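Local coordinates for thiazoline oxidase/subtilisin-like protease (Prochloron didemni, PDB 4H6X), which probably cleaves precursor peptides and joins the new carboxyl end to the amino end, closing the macrocycle in patellamide maturation, at residues D39-Y44 and N136-A141; S47-A52 and T116-E121; E71-F76 and D102-N107. All blocks are in the same frame, centred on the assembly; numbering follows the deposited sequence.

Overall arrangement
The three contacts lie in a subtilisin-like fold with a parallel seven-stranded sheet. Contact 1 joins the C-terminal ends of the adjacent strands 34-39 and 133-138 and the loop after the first, contact 2 joins that loop to the end of helix 101-118, and contact 3 joins helix 70-82 to the start of the same helix. The centres of contacts 2 and 3 are about 21 Å apart. Along the chain, contact 3 is nested within contact 2, and contact 2 within contact 1. Contact 1 touches both others, with centres about 16 Å from contact 2 and about 12 Å from contact 3. Between contacts 2 and 3 on the helix lies His109, hydrogen-bonded to Asp39, consistent with a Ser-His-Asp triad.

Contact 1. Residues D39-Y44 and N136-A141; sequences DGDPDY and NMPQDA
Asp39 meets Gln139 through the backbone: its carbonyl O accepts a weak hydrogen bond from Gln139 N, 2.7 Å away but bent to 129° at the hydrogen. The same oxygen lies 3.3 Å from Pro138 CA in a CA-H...O contact, so a proline, which has no N-H to give, still takes part through its CA. Asp39's carboxylate turns elsewhere: OD1 accepts the N-H of Gly40 and OD2 is hydrogen-bonded to His109 ND1, consistent with the aspartate of a subtilase catalytic triad. Gly40 O makes a second CA-H...O contact with Pro138 CA, at 3.5 Å. Asp41 CB rests 3.7 Å from Pro138 CB; its CG, anti to the backbone N, lies near Pro138 CB and CG, while OD1 reaches Lys56 in a salt bridge. Two acidic groups come near each other here, Asp41 OD2 standing 4.5 Å from Asp140 OD1; a water donating to Asp41 OD2 and Asp140 OD2 bridges them, and Lys56 and Arg103, salt-bridged to Asp41 and Asp140 respectively, would probably offset the repulsion. Pro42 CG lies 3.5 Å from Asn136 CG, the amide carbon. Tyr44 closes the segment: its OH accepts a nearly straight bond from Asn136 ND2 (2.7 Å, 161°). The nitrogen approaches the edge of the ring, and the amide plane is turned 61° from it; Asn136 OD1, bonded to Thr114, helps fix the amide's rotation. The pair of segments sits where strands 34-39 and 133-138 run out at one end of the parallel sheet. Helix 101-118 covers Asp39 through Leu106, Ala110 and Val113, whereas Met137 points away from the loop and packs against helix 154-165.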
loop_
_atom_site.group_PDB
_atom_site.type_symbol
_atom_site.label_atom_id
_atom_site.label_comp_id
_atom_site.label_asym_id
_atom_site.label_seq_id
_atom_site.Cartn_x
_atom_site.Cartn_y
_atom_site.Cartn_z
ATOM N N ASP A 39 3.027 9.166 -0.776
ATOM C CA ASP A 39 1.586 9.409 -0.880
ATOM C C ASP A 39 1.321 10.729 -0.157
ATOM O O ASP A 39 2.240 11.540 -0.009
ATOM C CB ASP A 39 0.822 8.237 -0.224
ATOM C CG ASP A 39 -0.644 8.136 -0.673
ATOM O OD1 ASP A 39 -1.269 9.160 -1.047
ATOM O OD2 ASP A 39 -1.193 7.017 -0.600
ATOM N N GLY A 40 0.091 10.945 0.297
ATOM C CA GLY A 40 -0.240 12.143 1.097
ATOM C C GLY A 40 0.201 12.036 2.548
ATOM O O GLY A 40 1.020 11.180 2.916
ATOM N N ASP A 41 -0.363 12.911 3.375
ATOM C CA ASP A 41 -0.013 13.026 4.776
ATOM C C ASP A 41 -1.086 12.329 5.630
ATOM O O ASP A 41 -2.199 12.838 5.757
ATOM C CB ASP A 41 0.101 14.515 5.151
ATOM C CG ASP A 41 0.672 14.735 6.536
ATOM O OD1 ASP A 41 1.048 13.762 7.202
ATOM O OD2 ASP A 41 0.751 15.902 6.968
ATOM N N PRO A 42 -0.746 11.171 6.223
ATOM C CA PRO A 42 -1.690 10.383 7.003
ATOM C C PRO A 42 -1.863 10.930 8.420
ATOM O O PRO A 42 -1.036 11.712 8.906
ATOM C CB PRO A 42 -1.014 9.012 7.065
ATOM C CG PRO A 42 0.423 9.351 7.121
ATOM C CD PRO A 42 0.588 10.546 6.207
ATOM N N ASP A 43 -2.927 10.487 9.076
ATOM C CA ASP A 43 -3.315 11.022 10.383
ATOM C C ASP A 43 -2.834 10.060 11.462
ATOM O O ASP A 43 -3.451 9.034 11.705
ATOM C CB ASP A 43 -4.839 11.216 10.413
ATOM C CG ASP A 43 -5.364 11.747 11.755
ATOM O OD1 ASP A 43 -4.572 11.993 12.693
ATOM O OD2 ASP A 43 -6.599 11.907 11.859
ATOM N N TYR A 44 -1.719 10.401 12.098
ATOM C CA TYR A 44 -1.102 9.547 13.121
ATOM C C TYR A 44 -1.788 9.569 14.490
ATOM O O TYR A 44 -1.311 8.912 15.413
ATOM C CB TYR A 44 0.369 9.931 13.314
ATOM C CG TYR A 44 1.327 9.360 12.302
ATOM C CD1 TYR A 44 0.868 8.669 11.170
ATOM C CD2 TYR A 44 2.698 9.535 12.454
ATOM C CE1 TYR A 44 1.758 8.149 10.239
ATOM C CE2 TYR A 44 3.584 9.017 11.527
ATOM C CZ TYR A 44 3.111 8.333 10.423
ATOM O OH TYR A 44 4.007 7.832 9.491
ATOM N N ASN A 136 6.239 7.237 6.209
ATOM C CA ASN A 136 5.443 8.026 5.285
ATOM C C ASN A 136 6.250 9.217 4.778
ATOM O O ASN A 136 6.855 9.948 5.568
ATOM C CB ASN A 136 4.150 8.497 5.956
ATOM C CG ASN A 136 3.088 7.407 6.018
ATOM O OD1 ASN A 136 2.410 7.123 5.023
ATOM N ND2 ASN A 136 2.916 6.818 7.185
ATOM N N MET A 137 6.269 9.412 3.465
ATOM C CA MET A 137 6.898 10.597 2.876
ATOM C C MET A 137 5.810 11.428 2.181
ATOM O O MET A 137 5.561 11.257 0.973
ATOM C CB MET A 137 7.996 10.190 1.888
ATOM C CG MET A 137 8.831 11.361 1.373
ATOM S SD MET A 137 9.951 10.914 0.020
ATOM C CE MET A 137 10.955 9.685 0.834
ATOM N N PRO A 138 5.126 12.309 2.942
ATOM C CA PRO A 138 3.936 12.974 2.383
ATOM C C PRO A 138 4.270 13.928 1.245
ATOM O O PRO A 138 5.283 14.621 1.307
ATOM C CB PRO A 138 3.388 13.775 3.574
ATOM C CG PRO A 138 3.910 13.055 4.774
ATOM C CD PRO A 138 5.303 12.631 4.366
ATOM N N GLN A 139 3.391 13.975 0.246
ATOM C CA GLN A 139 3.585 14.757 -0.966
ATOM C C GLN A 139 2.528 15.867 -1.148
ATOM O O GLN A 139 2.508 16.550 -2.181
ATOM C CB GLN A 139 3.531 13.829 -2.194
ATOM C CG GLN A 139 4.518 12.661 -2.175
ATOM C CD GLN A 139 5.964 13.126 -2.137
ATOM O OE1 GLN A 139 6.340 14.078 -2.823
ATOM N NE2 GLN A 139 6.774 12.477 -1.314
ATOM N N ASP A 140 1.636 16.046 -0.177
ATOM C CA ASP A 140 0.442 16.882 -0.448
ATOM C C ASP A 140 0.767 18.373 -0.596
ATOM O O ASP A 140 -0.010 19.139 -1.217
ATOM C CB ASP A 140 -0.669 16.640 0.578
ATOM C CG ASP A 140 -0.285 17.072 1.972
ATOM O OD1 ASP A 140 0.748 16.564 2.486
ATOM O OD2 ASP A 140 -1.035 17.909 2.550
ATOM N N ALA A 141 1.922 18.763 -0.054
ATOM C CA ALA A 141 2.351 20.153 -0.058
ATOM C C ALA A 141 2.649 20.684 -1.453
ATOM O O ALA A 141 2.458 21.875 -1.702
ATOM C CB ALA A 141 3.528 20.364 0.870
HETATM O O HOH W 1 -0.800 17.797 5.508
#

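Contact 2. Residues S47-A52 and T116-E121; sequences SCFEGA and TIVGQE
A short 3-10 segment and beta turn, residues 47-52, ahead of strand 53-56, pack on the C-terminal end of helix 101-118 and the residues leaving it, and one backbone hydrogen bond joins the two sides. Gln120 N donates to Cys48 O over 2.7 Å at 161°. The preceding Gly119, the first residue to leave helical geometry, adds a CA-H...O contact to the same oxygen. Beside this bond the Gln120 side chain lies against the type II turn from Phe49 to Ala52. Its CG is anti to its own carbonyl carbon (chi1 -59°), 3.2 Å from Glu50 O and 3.3 Å from Cys48 O, and the chain then bends so that CD comes 3.7 Å from Ala52 N. An alanine at Gln120 would probably open a gap against the turn, since the CG and amide that cover Glu50 O and Ala52 would be gone. On the apolar flank, Val118 CG1 touches the edge of the Phe49 ring at 4.0 Å from CE2 and approaches Ala52 CB, while Cys48 SG sits over the centre of one ring face. The arrangement, a loop between two sheet strands packed on this helix's end, belongs to the alpha/beta core of the subtilisin fold.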
loop_
_atom_site.group_PDB
_atom_site.type_symbol
_atom_site.label_atom_id
_atom_site.label_comp_id
_atom_site.label_asym_id
_atom_site.label_seq_id
_atom_site.Cartn_x
_atom_site.Cartn_y
_atom_site.Cartn_z
ATOM N N SER A 47 -6.100 5.401 16.207
ATOM C CA SER A 47 -5.672 4.317 17.096
ATOM C C SER A 47 -5.053 3.140 16.347
ATOM O O SER A 47 -4.216 2.436 16.900
ATOM C CB SER A 47 -6.817 3.833 18.002
ATOM O OG SER A 47 -7.931 3.368 17.247
ATOM N N CYS A 48 -5.440 2.943 15.088
ATOM C CA CYS A 48 -4.834 1.885 14.276
ATOM C C CYS A 48 -3.318 2.027 14.131
ATOM O O CYS A 48 -2.638 1.054 13.825
ATOM C CB CYS A 48 -5.514 1.778 12.911
ATOM S SG CYS A 48 -5.261 3.200 11.825
ATOM N N PHE A 49 -2.797 3.231 14.356
ATOM C CA PHE A 49 -1.361 3.476 14.328
ATOM C C PHE A 49 -0.720 3.449 15.714
ATOM O O PHE A 49 0.502 3.522 15.839
ATOM C CB PHE A 49 -1.043 4.783 13.599
ATOM C CG PHE A 49 -1.534 4.808 12.179
ATOM C CD1 PHE A 49 -2.295 5.873 11.705
ATOM C CD2 PHE A 49 -1.251 3.748 11.315
ATOM C CE1 PHE A 49 -2.758 5.886 10.396
ATOM C CE2 PHE A 49 -1.713 3.755 10.004
ATOM C CZ PHE A 49 -2.469 4.824 9.545
ATOM N N GLU A 50 -1.551 3.310 16.749
ATOM C CA GLU A 50 -1.067 3.188 18.129
ATOM C C GLU A 50 -0.200 1.934 18.322
ATOM O O GLU A 50 -0.691 0.809 18.317
ATOM C CB GLU A 50 -2.258 3.189 19.104
ATOM C CG GLU A 50 -1.893 2.859 20.537
ATOM C CD GLU A 50 -1.030 3.925 21.155
ATOM O OE1 GLU A 50 -1.579 4.985 21.518
ATOM O OE2 GLU A 50 0.193 3.697 21.269
ATOM N N GLY A 51 1.095 2.142 18.500
ATOM C CA GLY A 51 2.033 1.034 18.594
ATOM C C GLY A 51 2.658 0.626 17.258
ATOM O O GLY A 51 3.528 -0.227 17.235
ATOM N N ALA A 52 2.212 1.223 16.146
ATOM C CA ALA A 52 2.836 0.988 14.845
ATOM C C ALA A 52 4.192 1.683 14.795
ATOM O O ALA A 52 4.373 2.757 15.375
ATOM C CB ALA A 52 1.940 1.487 13.718
ATOM N N THR A 116 -3.861 0.038 5.805
ATOM C CA THR A 116 -3.919 -1.280 5.135
ATOM C C THR A 116 -2.615 -2.062 5.303
ATOM O O THR A 116 -2.607 -3.295 5.421
ATOM C CB THR A 116 -4.263 -1.122 3.636
ATOM O OG1 THR A 116 -5.608 -0.634 3.528
ATOM C CG2 THR A 116 -4.160 -2.457 2.879
ATOM N N ILE A 117 -1.510 -1.331 5.299
ATOM C CA ILE A 117 -0.204 -1.935 5.403
ATOM C C ILE A 117 0.140 -2.218 6.862
ATOM O O ILE A 117 0.642 -3.302 7.190
ATOM C CB ILE A 117 0.874 -1.057 4.709
ATOM C CG1 ILE A 117 0.622 -1.044 3.186
ATOM C CG2 ILE A 117 2.265 -1.574 5.037
ATOM C CD1 ILE A 117 1.389 0.017 2.408
ATOM N N VAL A 118 -0.119 -1.254 7.737
ATOM C CA VAL A 118 0.479 -1.319 9.072
ATOM C C VAL A 118 -0.473 -1.155 10.262
ATOM O O VAL A 118 -0.032 -1.168 11.416
ATOM C CB VAL A 118 1.680 -0.354 9.190
ATOM C CG1 VAL A 118 1.226 1.068 9.525
ATOM C CG2 VAL A 118 2.690 -0.861 10.207
ATOM N N GLY A 119 -1.762 -1.004 9.999
ATOM C CA GLY A 119 -2.719 -0.866 11.099
ATOM C C GLY A 119 -2.579 -1.998 12.110
ATOM O O GLY A 119 -2.423 -3.165 11.734
ATOM N N GLN A 120 -2.635 -1.650 13.390
ATOM C CA GLN A 120 -2.417 -2.618 14.472
ATOM C C GLN A 120 -3.581 -3.591 14.661
ATOM O O GLN A 120 -4.747 -3.235 14.446
ATOM C CB GLN A 120 -2.066 -1.892 15.771
ATOM C CG GLN A 120 -0.811 -1.038 15.652
ATOM C CD GLN A 120 0.421 -1.854 15.299
ATOM O OE1 GLN A 120 0.815 -1.946 14.125
ATOM N NE2 GLN A 120 1.035 -2.456 16.307
ATOM N N GLU A 121 -3.270 -4.826 15.041
ATOM C CA GLU A 121 -4.341 -5.800 15.256
ATOM C C GLU A 121 -5.197 -5.324 16.439
ATOM O O GLU A 121 -4.678 -4.680 17.339
ATOM C CB GLU A 121 -3.775 -7.193 15.519
ATOM C CG GLU A 121 -4.818 -8.286 15.411
ATOM C CD GLU A 121 -4.296 -9.661 15.789
ATOM O OE1 GLU A 121 -3.165 -9.783 16.314
ATOM O OE2 GLU A 121 -5.038 -10.623 15.552
#

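Contact 3. Residues E71-F76 and D102-N107; sequences EDYAAF and DRIVLN
Ile104 is the main bump of this contact, filling the hollow between Tyr73, Phe76 and the backbone of Asp72 on the other helix. Its two branches divide the work. CG2, anti to the backbone N, settles over one face of the Phe76 ring in a CH-pi contact, 3.8 Å from the centroid and shifted toward the rim; it also touches Tyr73 CD1 at 3.7 Å. The other branch runs through CG1, which lies 3.8 Å from Tyr73 CE1, to CD1, which ends 3.7 Å from Asp72 O. The axes of the two segments are 10.5 Å apart and cross at -81°, a near-perpendicular packing, in this subtilase, of helix 70-82 on the N-terminal part of helix 101-118. On the same side of the ring plane as Ile104 CG2, but beyond the rim, Val105 CG2 comes to 3.8 Å from Phe76 CE1, its side chain at about a right angle to the phenylalanine. Tyr73 instead reaches past Ile104 to Asn107, whose ND2 donates to the tyrosine OH over 3.0 Å at 146°. Asn107 ND2 also bonds Asp140 and its OD1 takes the N-H of Asp41, which together hold the amide from turning.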
loop_
_atom_site.group_PDB
_atom_site.type_symbol
_atom_site.label_atom_id
_atom_site.label_comp_id
_atom_site.label_asym_id
_atom_site.label_seq_id
_atom_site.Cartn_x
_atom_site.Cartn_y
_atom_site.Cartn_z
ATOM N N GLU A 71 -12.775 20.076 10.075
ATOM C CA GLU A 71 -14.035 20.432 9.421
ATOM C C GLU A 71 -13.974 20.171 7.917
ATOM O O GLU A 71 -14.934 19.672 7.328
ATOM C CB GLU A 71 -14.412 21.898 9.704
ATOM C CG GLU A 71 -14.697 22.230 11.173
ATOM C CD GLU A 71 -13.502 22.059 12.088
ATOM O OE1 GLU A 71 -12.419 22.620 11.812
ATOM O OE2 GLU A 71 -13.644 21.350 13.102
ATOM N N ASP A 72 -12.837 20.491 7.300
ATOM C CA ASP A 72 -12.643 20.208 5.878
ATOM C C ASP A 72 -12.684 18.698 5.593
ATOM O O ASP A 72 -13.358 18.258 4.660
ATOM C CB ASP A 72 -11.361 20.851 5.362
ATOM C CG ASP A 72 -11.552 22.306 4.981
ATOM O OD1 ASP A 72 -12.595 22.888 5.348
ATOM O OD2 ASP A 72 -10.673 22.865 4.300
ATOM N N TYR A 73 -12.007 17.905 6.416
ATOM C CA TYR A 73 -12.083 16.454 6.253
ATOM C C TYR A 73 -13.522 15.951 6.432
ATOM O O TYR A 73 -13.995 15.138 5.641
ATOM C CB TYR A 73 -11.117 15.733 7.193
ATOM C CG TYR A 73 -9.655 15.820 6.768
ATOM C CD1 TYR A 73 -9.215 15.251 5.563
ATOM C CD2 TYR A 73 -8.709 16.459 7.577
ATOM C CE1 TYR A 73 -7.880 15.323 5.183
ATOM C CE2 TYR A 73 -7.368 16.537 7.204
ATOM C CZ TYR A 73 -6.957 15.964 6.010
ATOM O OH TYR A 73 -5.624 16.038 5.634
ATOM N N ALA A 74 -14.223 16.474 7.446
ATOM C CA ALA A 74 -15.609 16.063 7.727
ATOM C C ALA A 74 -16.517 16.347 6.554
ATOM O O ALA A 74 -17.392 15.546 6.244
ATOM C CB ALA A 74 -16.140 16.731 8.998
ATOM N N ALA A 75 -16.300 17.485 5.896
ATOM C CA ALA A 75 -17.048 17.843 4.706
ATOM C C ALA A 75 -16.822 16.833 3.574
ATOM O O ALA A 75 -17.767 16.380 2.929
ATOM C CB ALA A 75 -16.686 19.249 4.259
ATOM N N PHE A 76 -15.558 16.496 3.319
ATOM C CA PHE A 76 -15.230 15.475 2.316
ATOM C C PHE A 76 -15.882 14.143 2.682
ATOM O O PHE A 76 -16.442 13.463 1.830
ATOM C CB PHE A 76 -13.706 15.310 2.229
ATOM C CG PHE A 76 -13.253 14.309 1.205
ATOM C CD1 PHE A 76 -12.960 14.710 -0.091
ATOM C CD2 PHE A 76 -13.099 12.977 1.544
ATOM C CE1 PHE A 76 -12.531 13.788 -1.048
ATOM C CE2 PHE A 76 -12.663 12.046 0.600
ATOM C CZ PHE A 76 -12.398 12.456 -0.701
ATOM N N ASP A 102 -8.321 18.678 -3.240
ATOM C CA ASP A 102 -7.282 17.918 -3.940
ATOM C C ASP A 102 -6.303 17.318 -2.936
ATOM O O ASP A 102 -6.001 16.122 -2.999
ATOM C CB ASP A 102 -6.522 18.796 -4.941
ATOM C CG ASP A 102 -7.388 19.266 -6.087
ATOM O OD1 ASP A 102 -8.136 18.446 -6.658
ATOM O OD2 ASP A 102 -7.303 20.469 -6.430
ATOM N N ARG A 103 -5.845 18.142 -1.994
ATOM C CA ARG A 103 -4.962 17.674 -0.918
ATOM C C ARG A 103 -5.667 16.663 -0.032
ATOM O O ARG A 103 -5.040 15.725 0.455
ATOM C CB ARG A 103 -4.467 18.829 -0.043
ATOM C CG ARG A 103 -3.554 19.823 -0.749
ATOM C CD ARG A 103 -3.231 20.991 0.183
ATOM N NE ARG A 103 -2.586 20.529 1.404
ATOM C CZ ARG A 103 -2.631 21.154 2.579
ATOM N NH1 ARG A 103 -3.307 22.282 2.719
ATOM N NH2 ARG A 103 -1.991 20.639 3.623
ATOM N N ILE A 104 -6.967 16.858 0.197
ATOM C CA ILE A 104 -7.720 15.919 1.039
ATOM C C ILE A 104 -7.769 14.528 0.395
ATOM O O ILE A 104 -7.567 13.540 1.078
ATOM C CB ILE A 104 -9.132 16.442 1.388
ATOM C CG1 ILE A 104 -9.033 17.583 2.421
ATOM C CG2 ILE A 104 -10.014 15.329 1.954
ATOM C CD1 ILE A 104 -10.301 18.406 2.556
ATOM N N VAL A 105 -8.051 14.466 -0.905
ATOM C CA VAL A 105 -8.041 13.192 -1.635
ATOM C C VAL A 105 -6.733 12.453 -1.351
ATOM O O VAL A 105 -6.755 11.282 -0.988
ATOM C CB VAL A 105 -8.253 13.361 -3.163
ATOM C CG1 VAL A 105 -8.027 12.042 -3.910
ATOM C CG2 VAL A 105 -9.653 13.877 -3.466
ATOM N N LEU A 106 -5.608 13.155 -1.497
ATOM C CA LEU A 106 -4.272 12.560 -1.285
ATOM C C LEU A 106 -4.024 12.156 0.160
ATOM O O LEU A 106 -3.478 11.075 0.427
ATOM C CB LEU A 106 -3.166 13.519 -1.747
ATOM C CG LEU A 106 -1.882 12.833 -2.228
ATOM C CD1 LEU A 106 -2.125 12.120 -3.549
ATOM C CD2 LEU A 106 -0.740 13.835 -2.360
ATOM N N ASN A 107 -4.405 13.018 1.103
ATOM C CA ASN A 107 -4.159 12.716 2.515
ATOM C C ASN A 107 -5.076 11.615 3.010
ATOM O O ASN A 107 -4.668 10.758 3.806
ATOM C CB ASN A 107 -4.311 13.961 3.383
ATOM C CG ASN A 107 -3.300 15.032 3.038
ATOM O OD1 ASN A 107 -2.261 14.751 2.432
ATOM N ND2 ASN A 107 -3.595 16.274 3.424
#